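Major Capsid Protein VP1 (Chimpanzee polyomavirus Bob, PDB 6Y9I) builds the pentameric capsomers of the polyomavirus outer shell and, as in related viruses, probably recognises glycan receptors on host cells. Local coordinates at residues A[18-23]-A[73-78]; A[89-94]-A[135-140]; A[186-191]-A[205-210]; A[236-241]-A[281-286]. One frame throughout, in Å; residues are numbered along the deposited sequence.

Contact 1: A[18-23]-A[73-78]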
loop_
_atom_site.group_PDB
_atom_site.type_symbol
_atom_site.label_atom_id
_atom_site.label_comp_id
_atom_site.label_asym_id
_atom_site.label_seq_id
_atom_site.Cartn_x
_atom_site.Cartn_y
_atom_site.Cartn_z
ATOM N N SER A 18 10.568 18.591 36.397
ATOM C CA SER A 18 9.665 19.331 35.470
ATOM C C SER A 18 8.928 18.360 34.524
ATOM O O SER A 18 8.024 18.804 33.771
ATOM C CB SER A 18 10.417 20.364 34.711
ATOM O OG SER A 18 11.094 19.800 33.601
ATOM N N THR A 19 9.314 17.084 34.521
ATOM C CA THR A 19 8.737 16.065 33.608
ATOM C C THR A 19 8.323 14.839 34.416
ATOM O O THR A 19 8.833 14.648 35.534
ATOM C CB THR A 19 9.685 15.751 32.447
ATOM O OG1 THR A 19 10.843 15.107 32.962
ATOM C CG2 THR A 19 10.116 16.987 31.693
ATOM N N THR A 20 7.402 14.056 33.867
ATOM C CA THR A 20 6.982 12.766 34.440
ATOM C C THR A 20 6.477 11.897 33.290
ATOM O O THR A 20 6.290 12.417 32.179
ATOM C CB THR A 20 5.963 12.976 35.563
ATOM O OG1 THR A 20 5.880 11.740 36.276
ATOM C CG2 THR A 20 4.605 13.422 35.072
ATOM N N GLU A 21 6.271 10.625 33.584
ATOM C CA GLU A 21 5.925 9.565 32.612
ATOM C C GLU A 21 4.846 8.705 33.256
ATOM O O GLU A 21 5.002 8.383 34.435
ATOM C CB GLU A 21 7.204 8.783 32.352
ATOM C CG GLU A 21 7.165 7.835 31.184
ATOM C CD GLU A 21 8.490 7.087 31.080
ATOM O OE1 GLU A 21 8.663 6.032 31.761
ATOM O OE2 GLU A 21 9.368 7.589 30.376
ATOM N N ILE A 22 3.773 8.374 32.546
ATOM C CA ILE A 22 2.758 7.447 33.106
ATOM C C ILE A 22 2.579 6.322 32.084
ATOM O O ILE A 22 2.787 6.555 30.908
ATOM C CB ILE A 22 1.453 8.166 33.496
ATOM C CG1 ILE A 22 0.661 8.607 32.273
ATOM C CG2 ILE A 22 1.719 9.324 34.450
ATOM C CD1 ILE A 22 -0.292 7.532 31.764
ATOM N N GLU A 23 2.303 5.126 32.562
ATOM C CA GLU A 23 2.126 3.949 31.681
ATOM C C GLU A 23 0.859 3.216 32.133
ATOM O O GLU A 23 0.538 3.255 33.323
ATOM C CB GLU A 23 3.440 3.173 31.587
ATOM C CG GLU A 23 3.773 2.264 32.749
ATOM C CD GLU A 23 5.041 1.439 32.532
ATOM O OE1 GLU A 23 5.344 0.603 33.418
ATOM O OE2 GLU A 23 5.715 1.609 31.463
ATOM N N GLN A 73 -4.590 9.413 37.485
ATOM C CA GLN A 73 -4.307 10.517 38.430
ATOM C C GLN A 73 -2.840 10.908 38.283
ATOM O O GLN A 73 -2.007 10.027 38.444
ATOM C CB GLN A 73 -4.570 10.108 39.878
ATOM C CG GLN A 73 -4.176 11.198 40.854
ATOM C CD GLN A 73 -5.064 12.395 40.667
ATOM O OE1 GLN A 73 -6.271 12.280 40.502
ATOM N NE2 GLN A 73 -4.472 13.568 40.662
ATOM N N LEU A 74 -2.545 12.182 37.996
ATOM C CA LEU A 74 -1.150 12.677 37.889
ATOM C C LEU A 74 -0.686 13.206 39.247
ATOM O O LEU A 74 -1.503 13.539 40.104
ATOM C CB LEU A 74 -1.110 13.764 36.818
ATOM C CG LEU A 74 -1.455 13.284 35.404
ATOM C CD1 LEU A 74 -1.620 14.457 34.446
ATOM C CD2 LEU A 74 -0.409 12.321 34.889
ATOM N N PRO A 75 0.640 13.368 39.451
ATOM C CA PRO A 75 1.171 13.993 40.663
ATOM C C PRO A 75 0.527 15.362 40.870
ATOM O O PRO A 75 0.479 16.108 39.947
ATOM C CB PRO A 75 2.672 14.137 40.384
ATOM C CG PRO A 75 2.960 13.069 39.348
ATOM C CD PRO A 75 1.707 13.011 38.502
ATOM N N MET A 76 0.014 15.624 42.066
ATOM C CA MET A 76 -0.781 16.847 42.361
ATOM C C MET A 76 0.114 18.072 42.143
ATOM O O MET A 76 1.233 18.074 42.657
ATOM C CB MET A 76 -1.312 16.828 43.800
ATOM N N LEU A 77 -0.326 19.047 41.350
ATOM C CA LEU A 77 0.422 20.322 41.205
ATOM C C LEU A 77 -0.267 21.368 42.079
ATOM O O LEU A 77 -1.325 21.036 42.638
ATOM C CB LEU A 77 0.453 20.745 39.734
ATOM C CG LEU A 77 1.235 19.824 38.801
ATOM C CD1 LEU A 77 1.157 20.336 37.376
ATOM C CD2 LEU A 77 2.685 19.688 39.233
ATOM N N ASN A 78 0.317 22.562 42.203
ATOM C CA ASN A 78 -0.341 23.716 42.864
ATOM C C ASN A 78 -0.578 23.382 44.349
ATOM O O ASN A 78 -1.700 23.626 44.854
ATOM C CB ASN A 78 -1.593 24.081 42.069
ATOM C CG ASN A 78 -1.255 24.269 40.606
ATOM O OD1 ASN A 78 -0.249 24.904 40.279
ATOM N ND2 ASN A 78 -2.080 23.727 39.724
#
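Ile22 and Leu74 meet by single methyl groups, Ile22 CG2 lying 3.7 Å from Leu74 CD2, and their side chains cross at about a right angle. The branching of Ile22 sets this up. With chi1 at 72°, CG1 sits between the backbone N and the carbonyl carbon, while CG2 stands beside the backbone N and does the touching. A second and looser approach lies one strand repeat earlier, where Thr20 OG1 comes to 4.4 Å from Pro75 CG; this is a loose van der Waals approach of the hydroxyl oxygen to a proline ring carbon. Thr20 and Ile22 alternate with Glu21, whose CB points away, as expected for a beta strand with one face turned to the loop. That strand, 8-26, pairs antiparallel with 272-291 in the VP1 jelly roll, through backbone bonds of Thr20 to Leu285 and of Ile22 to Val283. The facing segment 73-78 leaves strand 68-73 as an irregular loop. Locally, Gln73 NE2 donates to Leu74 O at 3.0 Å in the carbonyl plane, on a lone pair, with an N-H...O angle of 152°. Further out, Trp89 packs against both Thr20 and Leu74, and its NE1 bonds to Pro75 O; Asp251 OD2 accepts from Leu77 N. At the far end of the strand segment, Glu23 packs on Ser207 of a neighbouring subunit.

Contact 2: A[89-94]-A[135-140]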
loop_
_atom_site.group_PDB
_atom_site.type_symbol
_atom_site.label_atom_id
_atom_site.label_comp_id
_atom_site.label_asym_id
_atom_site.label_seq_id
_atom_site.Cartn_x
_atom_site.Cartn_y
_atom_site.Cartn_z
ATOM N N TRP A 89 -0.012 19.887 34.042
ATOM C CA TRP A 89 0.659 18.852 33.229
ATOM C C TRP A 89 0.259 19.023 31.769
ATOM O O TRP A 89 -0.923 19.172 31.491
ATOM C CB TRP A 89 0.330 17.476 33.765
ATOM C CG TRP A 89 1.005 17.197 35.068
ATOM C CD1 TRP A 89 0.411 17.021 36.284
ATOM C CD2 TRP A 89 2.419 17.039 35.271
ATOM N NE1 TRP A 89 1.359 16.757 37.238
ATOM C CE2 TRP A 89 2.599 16.749 36.642
ATOM C CE3 TRP A 89 3.544 17.105 34.427
ATOM C CZ2 TRP A 89 3.862 16.545 37.190
ATOM C CZ3 TRP A 89 4.788 16.886 34.975
ATOM C CH2 TRP A 89 4.945 16.624 36.336
ATOM N N GLU A 90 1.255 19.008 30.881
ATOM C CA GLU A 90 1.076 19.082 29.415
ATOM C C GLU A 90 1.576 17.770 28.812
ATOM O O GLU A 90 2.771 17.490 28.949
ATOM C CB GLU A 90 1.841 20.282 28.871
ATOM C CG GLU A 90 1.715 20.492 27.392
ATOM C CD GLU A 90 2.718 21.497 26.852
ATOM O OE1 GLU A 90 3.508 22.044 27.655
ATOM O OE2 GLU A 90 2.715 21.735 25.616
ATOM N N ALA A 91 0.690 16.995 28.186
ATOM C CA ALA A 91 1.086 15.755 27.474
ATOM C C ALA A 91 1.845 16.127 26.184
ATOM O O ALA A 91 1.298 16.847 25.313
ATOM C CB ALA A 91 -0.116 14.875 27.217
ATOM N N VAL A 92 3.085 15.655 26.054
ATOM C CA VAL A 92 3.991 16.082 24.948
ATOM C C VAL A 92 4.115 14.964 23.907
ATOM O O VAL A 92 4.155 15.264 22.695
ATOM C CB VAL A 92 5.360 16.565 25.473
ATOM C CG1 VAL A 92 5.208 17.802 26.350
ATOM C CG2 VAL A 92 6.131 15.495 26.214
ATOM N N SER A 93 4.164 13.714 24.340
ATOM C CA SER A 93 4.435 12.595 23.413
ATOM C C SER A 93 3.983 11.299 24.065
ATOM O O SER A 93 3.857 11.230 25.314
ATOM C CB SER A 93 5.909 12.554 23.020
ATOM O OG SER A 93 6.693 12.182 24.128
ATOM N N CYS A 94 3.750 10.289 23.253
ATOM C CA CYS A 94 3.427 8.967 23.823
ATOM C C CYS A 94 4.013 7.852 22.971
ATOM O O CYS A 94 4.179 8.040 21.761
ATOM C CB CYS A 94 1.925 8.828 23.990
ATOM S SG CYS A 94 1.034 8.804 22.427
ATOM N N PHE A 135 -6.410 5.435 19.035
ATOM C CA PHE A 135 -5.910 5.773 20.381
ATOM C C PHE A 135 -6.016 7.298 20.479
ATOM O O PHE A 135 -5.996 8.017 19.431
ATOM C CB PHE A 135 -4.527 5.156 20.604
ATOM C CG PHE A 135 -3.399 5.880 19.919
ATOM C CD1 PHE A 135 -2.742 6.920 20.560
ATOM C CD2 PHE A 135 -2.983 5.515 18.645
ATOM C CE1 PHE A 135 -1.708 7.594 19.929
ATOM C CE2 PHE A 135 -1.939 6.181 18.018
ATOM C CZ PHE A 135 -1.301 7.215 18.671
ATOM N N ALA A 136 -6.239 7.772 21.690
ATOM C CA ALA A 136 -6.378 9.204 21.998
ATOM C C ALA A 136 -5.739 9.468 23.355
ATOM O O ALA A 136 -5.779 8.602 24.266
ATOM C CB ALA A 136 -7.825 9.635 21.970
ATOM N N VAL A 137 -5.160 10.643 23.459
ATOM C CA VAL A 137 -4.584 11.180 24.721
ATOM C C VAL A 137 -5.087 12.615 24.858
ATOM O O VAL A 137 -4.948 13.393 23.880
ATOM C CB VAL A 137 -3.049 11.086 24.667
ATOM C CG1 VAL A 137 -2.434 11.680 25.918
ATOM C CG2 VAL A 137 -2.591 9.649 24.446
ATOM N N GLY A 138 -5.693 12.936 26.001
ATOM C CA GLY A 138 -6.227 14.263 26.270
ATOM C C GLY A 138 -6.254 14.623 27.743
ATOM O O GLY A 138 -6.023 13.745 28.649
ATOM N N GLY A 139 -6.515 15.904 27.974
ATOM C CA GLY A 139 -6.520 16.490 29.319
ATOM C C GLY A 139 -7.928 16.489 29.853
ATOM O O GLY A 139 -8.172 17.060 30.934
ATOM N N GLU A 140 -8.840 15.908 29.083
ATOM C CA GLU A 140 -10.247 15.689 29.510
ATOM C C GLU A 140 -10.830 14.586 28.645
ATOM O O GLU A 140 -10.177 14.181 27.680
ATOM C CB GLU A 140 -11.011 16.994 29.357
ATOM C CG GLU A 140 -11.121 17.467 27.931
ATOM C CD GLU A 140 -11.347 18.954 27.857
ATOM O OE1 GLU A 140 -12.447 19.335 27.441
ATOM O OE2 GLU A 140 -10.426 19.727 28.233
#
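A sulfur-aromatic contact is the unusual element here: Cys94 SG lies 5.1 Å from the centroid of the Phe135 ring and 67° off its normal, an oblique approach, with CE1 as the nearest ring atom at 3.9 Å from SG. It belongs to the jelly-roll interior, where strands 87-98 and 131-138 face each other through side chains. Their short segments run at 148° to one another and come within 8.4 Å, too far apart for strand pairing. A classic beta bulge shapes the first strand, since Val92 and Ser93 both face Thr284. The bulge explains why Ala91 and Cys94, three residues apart, both turn their CB atoms toward 135-140, whereas regular alternation would put them on opposite faces. On the other strand Phe135 and Val137 keep the usual spacing of two. Phe135 also stacks with Phe215 of strand 212-219. Val137 serves both residues of the bulged strand, one methyl each. Its CG1, anti to the backbone N with chi1 at 178°, reaches Ala91 CB at 4.2 Å, and its CG2, beside the backbone N, stands 4.2 Å from Cys94 SG.

Contact 3: A[186-191]-A[205-210]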
loop_
_atom_site.group_PDB
_atom_site.type_symbol
_atom_site.label_atom_id
_atom_site.label_comp_id
_atom_site.label_asym_id
_atom_site.label_seq_id
_atom_site.Cartn_x
_atom_site.Cartn_y
_atom_site.Cartn_z
ATOM N N LYS A 186 -27.016 17.223 17.766
ATOM C CA LYS A 186 -27.397 16.932 19.170
ATOM C C LYS A 186 -26.796 15.601 19.640
ATOM O O LYS A 186 -26.650 15.441 20.853
ATOM C CB LYS A 186 -28.920 16.950 19.333
ATOM C CG LYS A 186 -29.367 17.152 20.775
ATOM N N ALA A 187 -26.409 14.685 18.744
ATOM C CA ALA A 187 -25.924 13.345 19.148
ATOM C C ALA A 187 -24.425 13.441 19.494
ATOM O O ALA A 187 -23.572 13.033 18.677
ATOM C CB ALA A 187 -26.230 12.326 18.062
ATOM N N LYS A 188 -24.131 14.032 20.652
ATOM C CA LYS A 188 -22.758 14.282 21.155
ATOM C C LYS A 188 -22.646 13.744 22.579
ATOM O O LYS A 188 -23.611 13.826 23.353
ATOM C CB LYS A 188 -22.418 15.772 21.052
ATOM C CG LYS A 188 -22.159 16.248 19.627
ATOM C CD LYS A 188 -21.588 17.657 19.522
ATOM C CE LYS A 188 -21.886 18.339 18.210
ATOM N NZ LYS A 188 -21.025 17.859 17.112
ATOM N N ALA A 189 -21.499 13.173 22.903
ATOM C CA ALA A 189 -21.223 12.651 24.245
ATOM C C ALA A 189 -19.725 12.714 24.511
ATOM O O ALA A 189 -18.930 12.888 23.573
ATOM C CB ALA A 189 -21.756 11.252 24.408
ATOM N N ARG A 190 -19.374 12.510 25.766
ATOM C CA ARG A 190 -17.970 12.428 26.195
ATOM C C ARG A 190 -17.692 10.990 26.576
ATOM O O ARG A 190 -18.565 10.350 27.199
ATOM C CB ARG A 190 -17.749 13.415 27.333
ATOM C CG ARG A 190 -17.606 14.836 26.820
ATOM C CD ARG A 190 -16.682 15.653 27.681
ATOM N NE ARG A 190 -15.883 16.513 26.844
ATOM C CZ ARG A 190 -14.949 17.316 27.298
ATOM N NH1 ARG A 190 -14.699 17.374 28.599
ATOM N NH2 ARG A 190 -14.279 18.059 26.438
ATOM N N LEU A 191 -16.504 10.521 26.235
ATOM C CA LEU A 191 -16.076 9.137 26.498
ATOM C C LEU A 191 -15.599 9.063 27.951
ATOM O O LEU A 191 -14.368 9.192 28.218
ATOM C CB LEU A 191 -14.980 8.760 25.495
ATOM C CG LEU A 191 -14.409 7.362 25.674
ATOM C CD1 LEU A 191 -15.506 6.317 25.793
ATOM C CD2 LEU A 191 -13.499 7.026 24.509
ATOM N N ASP A 205 -15.114 13.335 17.752
ATOM C CA ASP A 205 -15.847 14.504 17.200
ATOM C C ASP A 205 -14.813 15.533 16.793
ATOM O O ASP A 205 -14.185 16.121 17.665
ATOM C CB ASP A 205 -16.822 15.074 18.257
ATOM C CG ASP A 205 -17.611 16.297 17.827
ATOM O OD1 ASP A 205 -17.363 16.796 16.701
ATOM O OD2 ASP A 205 -18.489 16.746 18.621
ATOM N N PRO A 206 -14.586 15.786 15.485
ATOM C CA PRO A 206 -13.516 16.682 15.067
ATOM C C PRO A 206 -13.879 18.164 15.314
ATOM O O PRO A 206 -12.982 18.973 15.230
ATOM C CB PRO A 206 -13.386 16.338 13.577
ATOM C CG PRO A 206 -14.807 16.026 13.186
ATOM C CD PRO A 206 -15.312 15.203 14.342
ATOM N N SER A 207 -15.149 18.467 15.632
ATOM C CA SER A 207 -15.694 19.814 15.955
ATOM C C SER A 207 -15.359 20.158 17.413
ATOM O O SER A 207 -15.458 21.324 17.790
ATOM C CB SER A 207 -17.209 19.884 15.672
ATOM O OG SER A 207 -17.988 19.386 16.769
ATOM N N ARG A 208 -14.928 19.189 18.217
ATOM C CA ARG A 208 -14.480 19.463 19.609
ATOM C C ARG A 208 -13.064 18.913 19.788
ATOM O O ARG A 208 -12.258 19.165 18.896
ATOM C CB ARG A 208 -15.561 18.968 20.564
ATOM C CG ARG A 208 -16.840 19.762 20.398
ATOM C CD ARG A 208 -17.942 19.253 21.268
ATOM N NE ARG A 208 -19.143 20.045 21.004
ATOM C CZ ARG A 208 -20.243 19.962 21.752
ATOM N NH1 ARG A 208 -21.306 20.690 21.465
ATOM N NH2 ARG A 208 -20.280 19.122 22.765
ATOM N N ASN A 209 -12.758 18.278 20.915
ATOM C CA ASN A 209 -11.439 17.646 21.146
ATOM C C ASN A 209 -10.317 18.661 20.979
ATOM O O ASN A 209 -9.242 18.286 20.473
ATOM C CB ASN A 209 -11.312 16.455 20.200
ATOM C CG ASN A 209 -12.052 15.272 20.784
ATOM O OD1 ASN A 209 -11.960 15.050 21.987
ATOM N ND2 ASN A 209 -12.858 14.585 19.979
ATOM N N GLU A 210 -10.544 19.916 21.378
ATOM C CA GLU A 210 -9.495 20.970 21.293
ATOM C C GLU A 210 -8.353 20.598 22.253
ATOM O O GLU A 210 -7.242 21.009 22.003
ATOM C CB GLU A 210 -10.078 22.339 21.629
ATOM C CG GLU A 210 -11.059 22.851 20.595
#
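Lys188 sets out with CG beside its backbone N and runs extended through chi2, which lays CD over the guanidinium of Arg208; the bend at chi4 (-77°) then turns NZ to Asp205 OD2. The carboxylate is brought forward by chi1 of Asp205, which sets CG opposite the backbone N at 179°. Asp205 opens a type I beta turn ending at Arg208 and, within it, an Asx turn, because Ser207 N donates to Asp205 OD1 at 3.0 Å. Ser207 OG gives a second bond to Asp205 OD1, 2.7 Å long and from the same face of the carboxylate, so two donors fix the rotation of the group. The other oxygen, OD2, forms the salt bridge: Lys188 NZ lies 3.2 Å away on the syn side, 32° out of the plane. The bond from NZ to Ser207 OG is weak, and the strongest polar partner of NZ is Gln145 OE1 on strand 142-146, the neighbour of 188-191 in a small three-stranded sheet. Asp205 packs on Tyr25 and Ser207 on Tyr280, both of a neighbouring subunit, and a magnesium ion lies about 5 Å from the Ser207 side chain. The carboxylate probably offsets the like charges of Lys188 and Arg208, which meet through carbon: Lys188 CD sits over the centre of one guanidinium face, 3.5 Å from Arg208 CZ.

Contact 4: A[236-241]-A[281-286]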
loop_
_atom_site.group_PDB
_atom_site.type_symbol
_atom_site.label_atom_id
_atom_site.label_comp_id
_atom_site.label_asym_id
_atom_site.label_seq_id
_atom_site.Cartn_x
_atom_site.Cartn_y
_atom_site.Cartn_z
ATOM N N THR A 236 4.818 9.203 19.175
ATOM C CA THR A 236 3.773 10.076 18.595
ATOM C C THR A 236 3.850 11.415 19.323
ATOM O O THR A 236 3.663 11.410 20.548
ATOM C CB THR A 236 2.405 9.412 18.738
ATOM O OG1 THR A 236 2.445 8.132 18.113
ATOM C CG2 THR A 236 1.291 10.219 18.127
ATOM N N VAL A 237 4.064 12.513 18.605
ATOM C CA VAL A 237 4.109 13.879 19.213
ATOM C C VAL A 237 2.665 14.351 19.439
ATOM O O VAL A 237 1.839 14.222 18.549
ATOM C CB VAL A 237 4.944 14.844 18.350
ATOM C CG1 VAL A 237 4.844 16.298 18.820
ATOM C CG2 VAL A 237 6.399 14.392 18.325
ATOM N N LEU A 238 2.349 14.861 20.621
ATOM C CA LEU A 238 0.962 15.283 20.935
ATOM C C LEU A 238 0.824 16.813 20.870
ATOM O O LEU A 238 -0.295 17.299 21.082
ATOM C CB LEU A 238 0.621 14.733 22.318
ATOM C CG LEU A 238 0.633 13.208 22.431
ATOM C CD1 LEU A 238 0.569 12.768 23.890
ATOM C CD2 LEU A 238 -0.533 12.607 21.660
ATOM N N LEU A 239 1.911 17.541 20.627
ATOM C CA LEU A 239 1.890 19.028 20.478
ATOM C C LEU A 239 1.113 19.435 19.222
ATOM O O LEU A 239 1.237 18.770 18.180
ATOM C CB LEU A 239 3.320 19.562 20.375
ATOM C CG LEU A 239 4.282 19.098 21.454
ATOM C CD1 LEU A 239 5.598 19.859 21.335
ATOM C CD2 LEU A 239 3.662 19.278 22.840
ATOM N N ASP A 240 0.349 20.508 19.331
ATOM C CA ASP A 240 -0.415 21.127 18.226
ATOM C C ASP A 240 0.520 22.084 17.475
ATOM O O ASP A 240 1.694 22.179 17.860
ATOM C CB ASP A 240 -1.657 21.837 18.772
ATOM C CG ASP A 240 -1.403 23.113 19.589
ATOM O OD1 ASP A 240 -0.270 23.657 19.569
ATOM O OD2 ASP A 240 -2.353 23.545 20.293
ATOM N N GLU A 241 -0.001 22.807 16.483
ATOM C CA GLU A 241 0.777 23.715 15.590
ATOM C C GLU A 241 1.414 24.862 16.388
ATOM O O GLU A 241 2.378 25.410 15.882
ATOM C CB GLU A 241 -0.118 24.287 14.483
ATOM N N PHE A 281 0.055 2.229 26.668
ATOM C CA PHE A 281 0.366 3.671 26.537
ATOM C C PHE A 281 1.501 4.031 27.494
ATOM O O PHE A 281 1.451 3.649 28.689
ATOM C CB PHE A 281 -0.820 4.535 26.964
ATOM C CG PHE A 281 -2.047 4.462 26.099
ATOM C CD1 PHE A 281 -2.924 3.393 26.210
ATOM C CD2 PHE A 281 -2.364 5.500 25.230
ATOM C CE1 PHE A 281 -4.072 3.349 25.442
ATOM C CE2 PHE A 281 -3.529 5.457 24.472
ATOM C CZ PHE A 281 -4.366 4.379 24.581
ATOM N N LYS A 282 2.487 4.755 26.993
ATOM C CA LYS A 282 3.455 5.487 27.838
ATOM C C LYS A 282 3.398 6.937 27.391
ATOM O O LYS A 282 3.705 7.210 26.213
ATOM C CB LYS A 282 4.861 4.913 27.701
ATOM C CG LYS A 282 5.921 5.581 28.566
ATOM C CD LYS A 282 7.351 5.262 28.141
ATOM C CE LYS A 282 7.568 3.845 27.643
ATOM N NZ LYS A 282 9.008 3.497 27.574
ATOM N N VAL A 283 2.999 7.821 28.293
ATOM C CA VAL A 283 2.793 9.249 27.971
ATOM C C VAL A 283 3.824 10.039 28.771
ATOM O O VAL A 283 3.921 9.826 29.992
ATOM C CB VAL A 283 1.351 9.684 28.305
ATOM C CG1 VAL A 283 1.126 11.152 27.970
ATOM C CG2 VAL A 283 0.331 8.817 27.606
ATOM N N THR A 284 4.561 10.911 28.094
ATOM C CA THR A 284 5.540 11.838 28.705
ATOM C C THR A 284 4.860 13.197 28.890
ATOM O O THR A 284 4.252 13.719 27.923
ATOM C CB THR A 284 6.805 11.962 27.849
ATOM O OG1 THR A 284 7.374 10.661 27.716
ATOM C CG2 THR A 284 7.829 12.883 28.466
ATOM N N LEU A 285 4.934 13.746 30.099
ATOM C CA LEU A 285 4.300 15.039 30.435
ATOM C C LEU A 285 5.334 15.999 31.015
ATOM O O LEU A 285 6.294 15.545 31.669
ATOM C CB LEU A 285 3.164 14.790 31.425
ATOM C CG LEU A 285 2.078 13.829 30.925
ATOM C CD1 LEU A 285 2.220 12.473 31.594
ATOM C CD2 LEU A 285 0.695 14.406 31.183
ATOM N N ARG A 286 5.147 17.285 30.744
ATOM C CA ARG A 286 5.990 18.370 31.321
ATOM C C ARG A 286 5.081 19.417 31.975
ATOM O O ARG A 286 3.883 19.524 31.620
ATOM C CB ARG A 286 6.888 18.988 30.251
ATOM C CG ARG A 286 6.128 19.789 29.212
ATOM C CD ARG A 286 6.994 20.315 28.090
ATOM N NE ARG A 286 6.140 20.927 27.082
ATOM C CZ ARG A 286 6.488 21.119 25.822
ATOM N NH1 ARG A 286 7.715 20.818 25.421
ATOM N NH2 ARG A 286 5.625 21.642 24.969
#
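The edge of the VP1 jelly roll near strand 236-237 is the setting: this short strand and the long strand 272-291 both pair with 87-98, which runs between them. The evidence is at Val92, whose backbone bonds reach Leu238 in one direction and Thr284 in the other. Segments 236-241 and 281-286 are therefore next-but-one neighbours, consistent with a nearest CA pair, Leu238 to Val283, 9.4 Å apart, and they touch by side chains alone. Leu238 and Val283 turn into the buried interior, where Leu238 CD1 approaches Val283 CG1 at a loose 4.4 Å. Both also pack on Val137 of strand 131-138, so Val137 is a common neighbour of the two. The second touch lies beyond the end of the short strand, between Leu239 and Arg286, both partly exposed. The arginine starts with CG placed between the backbone N and the carbonyl carbon, chi1 69°, and then extends from CG to NE, carrying its guanidinium past Val92 and across the middle strand. Its polar end belongs chiefly to Glu90, whose OE1 forms salt bridges with the NE atoms of both Arg286 and Arg288. A carboxylate shared in this way would be expected to ease the closeness of the two arginines, and it gives the guanidinium a fixed partner while one nitrogen rests on leucine. Leu239 and Arg286 cross at about a right angle, and both Leu239 methyls reach the same nitrogen: Arg286 NH2 lies 3.7 Å from Leu239 CD2 and 4.0 Å from Leu239 CD1.

In the fold
From the N terminus, contact 1 closes first, bringing strand 8-26 against the loop after strand 68-73. Contact 2 then joins strands 87-98 and 131-138, contact 3 shuts a short loop of 13 intervening residues, and contact 4 links 236-241 to the C-terminal strand 272-291. The four follow in series, with neither nesting nor crossing. Contacts 2 and 4 have centres about 5 Å apart and share the jelly-roll core, while contact 1 joins them through Trp89 and the pairing of strands 8-26 and 272-291. Contact 3 stands apart at the small sheet; its Arg190 meets Glu140 of contact 2 as an ion pair, modelled too short to trust in detail.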